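Local atomic coordinates of OxsB protein (Bacillus megaterium, PDB entry 5UL3), a protein that catalyses the oxidative ring contraction of dAMP to an oxetane aldehyde in oxetanocin A biosynthesis, using cobalamin, S-adenosylmethionine and a [4Fe-4S] cluster. Residues A[631-636]-A[695-700]. Residues are numbered along the deposited sequence; the frame is centred on the assembly and turned at random.
With EDO (1,2-ethanediol), chain T; EDO (1,2-ethanediol), chain B.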
loop_
_atom_site.group_PDB
_atom_site.type_symbol
_atom_site.label_atom_id
_atom_site.label_comp_id
_atom_site.label_asym_id
_atom_site.label_seq_id
_atom_site.Cartn_x
_atom_site.Cartn_y
_atom_site.Cartn_z
ATOM N N GLU A 631 -12.183 4.003 -22.534
ATOM C CA GLU A 631 -12.713 5.349 -22.313
ATOM C C GLU A 631 -14.216 5.390 -22.522
ATOM O O GLU A 631 -14.942 6.052 -21.773
ATOM C CB GLU A 631 -12.061 6.354 -23.263
ATOM C CG GLU A 631 -10.563 6.554 -23.098
ATOM C CD GLU A 631 -10.024 7.519 -24.141
ATOM O OE1 GLU A 631 -10.328 7.330 -25.343
ATOM O OE2 GLU A 631 -9.335 8.483 -23.757
ATOM N N THR A 632 -14.695 4.731 -23.581
ATOM C CA THR A 632 -16.117 4.745 -23.870
ATOM C C THR A 632 -16.900 4.029 -22.781
ATOM O O THR A 632 -17.960 4.509 -22.352
ATOM C CB THR A 632 -16.350 4.113 -25.244
ATOM O OG1 THR A 632 -15.669 4.911 -26.213
ATOM C CG2 THR A 632 -17.827 4.079 -25.576
ATOM N N HIS A 633 -16.391 2.885 -22.326
ATOM C CA HIS A 633 -17.022 2.153 -21.230
ATOM C C HIS A 633 -17.159 3.018 -19.980
ATOM O O HIS A 633 -18.216 3.034 -19.338
ATOM C CB HIS A 633 -16.207 0.905 -20.912
ATOM C CG HIS A 633 -16.583 0.243 -19.625
ATOM N ND1 HIS A 633 -15.729 0.175 -18.545
ATOM C CD2 HIS A 633 -17.718 -0.393 -19.248
ATOM C CE1 HIS A 633 -16.325 -0.473 -17.558
ATOM N NE2 HIS A 633 -17.532 -0.829 -17.962
ATOM N N ARG A 634 -16.094 3.737 -19.621
ATOM C CA ARG A 634 -16.146 4.609 -18.449
ATOM C C ARG A 634 -17.199 5.688 -18.627
ATOM O O ARG A 634 -17.955 5.999 -17.700
ATOM C CB ARG A 634 -14.771 5.236 -18.209
ATOM C CG ARG A 634 -14.742 6.225 -17.046
ATOM C CD ARG A 634 -13.408 6.981 -17.029
ATOM N NE ARG A 634 -12.258 6.118 -16.752
ATOM C CZ ARG A 634 -11.791 5.856 -15.534
ATOM N NH1 ARG A 634 -12.376 6.377 -14.441
ATOM N NH2 ARG A 634 -10.728 5.077 -15.406
ATOM N N GLU A 635 -17.246 6.279 -19.814
ATOM C CA GLU A 635 -18.249 7.283 -20.131
ATOM C C GLU A 635 -19.658 6.708 -20.003
ATOM O O GLU A 635 -20.532 7.299 -19.355
ATOM C CB GLU A 635 -17.954 7.785 -21.547
ATOM C CG GLU A 635 -18.721 8.953 -22.068
ATOM C CD GLU A 635 -18.180 9.371 -23.428
ATOM O OE1 GLU A 635 -17.064 9.929 -23.470
ATOM O OE2 GLU A 635 -18.838 9.094 -24.453
ATOM N N ILE A 636 -19.886 5.525 -20.580
ATOM C CA ILE A 636 -21.205 4.897 -20.497
ATOM C C ILE A 636 -21.555 4.584 -19.047
ATOM O O ILE A 636 -22.708 4.738 -18.625
ATOM C CB ILE A 636 -21.259 3.626 -21.369
ATOM C CG1 ILE A 636 -21.051 3.961 -22.849
ATOM C CG2 ILE A 636 -22.585 2.895 -21.172
ATOM C CD1 ILE A 636 -20.830 2.692 -23.713
ATOM N N LEU A 695 -28.255 -1.162 -23.696
ATOM C CA LEU A 695 -28.210 -1.125 -25.156
ATOM C C LEU A 695 -27.094 -0.221 -25.669
ATOM O O LEU A 695 -26.599 -0.415 -26.785
ATOM C CB LEU A 695 -29.564 -0.658 -25.705
ATOM C CG LEU A 695 -30.740 -1.578 -25.386
ATOM C CD1 LEU A 695 -32.042 -0.884 -25.785
ATOM C CD2 LEU A 695 -30.588 -2.907 -26.130
ATOM N N ILE A 696 -26.676 0.771 -24.878
ATOM C CA ILE A 696 -25.551 1.598 -25.300
ATOM C C ILE A 696 -24.247 0.831 -25.143
ATOM O O ILE A 696 -23.354 0.923 -25.991
ATOM C CB ILE A 696 -25.517 2.923 -24.520
ATOM C CG1 ILE A 696 -26.871 3.627 -24.617
ATOM C CG2 ILE A 696 -24.424 3.820 -25.073
ATOM C CD1 ILE A 696 -26.979 4.788 -23.681
ATOM N N MET A 697 -24.114 0.060 -24.063
ATOM C CA MET A 697 -22.948 -0.808 -23.934
ATOM C C MET A 697 -22.901 -1.833 -25.063
ATOM O O MET A 697 -21.821 -2.169 -25.564
ATOM C CB MET A 697 -22.958 -1.509 -22.577
ATOM C CG MET A 697 -21.699 -2.294 -22.278
ATOM S SD MET A 697 -20.294 -1.194 -21.965
ATOM C CE MET A 697 -19.026 -2.451 -21.905
ATOM N N GLU A 698 -24.068 -2.342 -25.486
ATOM C CA GLU A 698 -24.072 -3.270 -26.614
ATOM C C GLU A 698 -23.487 -2.605 -27.850
ATOM O O GLU A 698 -22.708 -3.220 -28.584
ATOM C CB GLU A 698 -25.486 -3.784 -26.916
ATOM C CG GLU A 698 -25.453 -4.801 -28.075
ATOM C CD GLU A 698 -26.811 -5.155 -28.662
ATOM O OE1 GLU A 698 -27.816 -4.519 -28.304
ATOM O OE2 GLU A 698 -26.859 -6.091 -29.492
ATOM N N LYS A 699 -23.833 -1.339 -28.080
ATOM C CA LYS A 699 -23.341 -0.640 -29.262
ATOM C C LYS A 699 -21.821 -0.577 -29.259
ATOM O O LYS A 699 -21.171 -0.827 -30.283
ATOM C CB LYS A 699 -23.941 0.765 -29.331
ATOM C CG LYS A 699 -23.414 1.589 -30.493
ATOM C CD LYS A 699 -24.349 2.729 -30.846
ATOM C CE LYS A 699 -23.897 3.424 -32.122
ATOM N NZ LYS A 699 -22.560 4.055 -31.945
ATOM N N LEU A 700 -21.236 -0.252 -28.105
ATOM C CA LEU A 700 -19.783 -0.286 -27.966
ATOM C C LEU A 700 -19.227 -1.672 -28.270
ATOM O O LEU A 700 -18.252 -1.815 -29.013
ATOM C CB LEU A 700 -19.388 0.146 -26.549
ATOM C CG LEU A 700 -17.933 -0.100 -26.138
ATOM C CD1 LEU A 700 -17.011 0.652 -27.075
ATOM C CD2 LEU A 700 -17.664 0.301 -24.640
HETATM C C1 EDO T . -9.847 4.758 -19.607
HETATM O O1 EDO T . -10.632 5.827 -19.054
HETATM C C2 EDO T . -8.951 4.187 -18.526
HETATM O O2 EDO T . -9.774 3.542 -17.560
HETATM C C1 EDO B . -20.205 4.435 -29.728
HETATM O O1 EDO B . -21.574 4.449 -29.308
HETATM C C2 EDO B . -19.656 3.023 -29.573
HETATM O O2 EDO B . -18.257 3.010 -29.885
#
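I636 and L700 face each other where two helices of the C-terminal helix bundle pack together; the axes of 631-636 and 695-700 approach to 10.4 Å and run nearly antiparallel, at 174°. I636 CD1 is the tip that meets I696, M697 and L700: it stands 4.1 Å from L700 CD2, and it also reaches the backbone of the partner, 3.8 Å from I696 O. The two isoleucines cross obliquely, with I696 CG2 lying against both CG1 and CD1 of I636. One turn earlier in its helix, T632 lies alongside L700, the two side chains pointing in opposing senses. The methyl T632 CG2, anti to the backbone N, lies against both methyls of L700, 3.8 Å from CD1, while the hydroxyl OG1 turns back to its own helix and is hydrogen-bonded to S628 O. L700 CD2 also nestles at the backbone of the opposing helix, 3.7 Å from H633 N.

On the flank, M697 bends at its second torsion (chi2 71°), which brings SD round to the edge of the H633 ring, in its plane and 5.0 Å from the centroid. This is a Met-aromatic contact through the rim; the terminal methyl comes in obliquely, with CE 3.6 Å from H633 CD2. Helix 588-617 adjoins this flank, N604 touching both residues.

No hydrogen bond links the two segments, though just outside them W693 NE1 hydrogen-bonds I636 O. Within 631-636 and 695-700 the contact is van der Waals in kind: methyl on methyl, methyl on backbone, sulfur at an imidazole edge. Such non-directional contacts are consistent with shape, rather than bonding, holding these segments together.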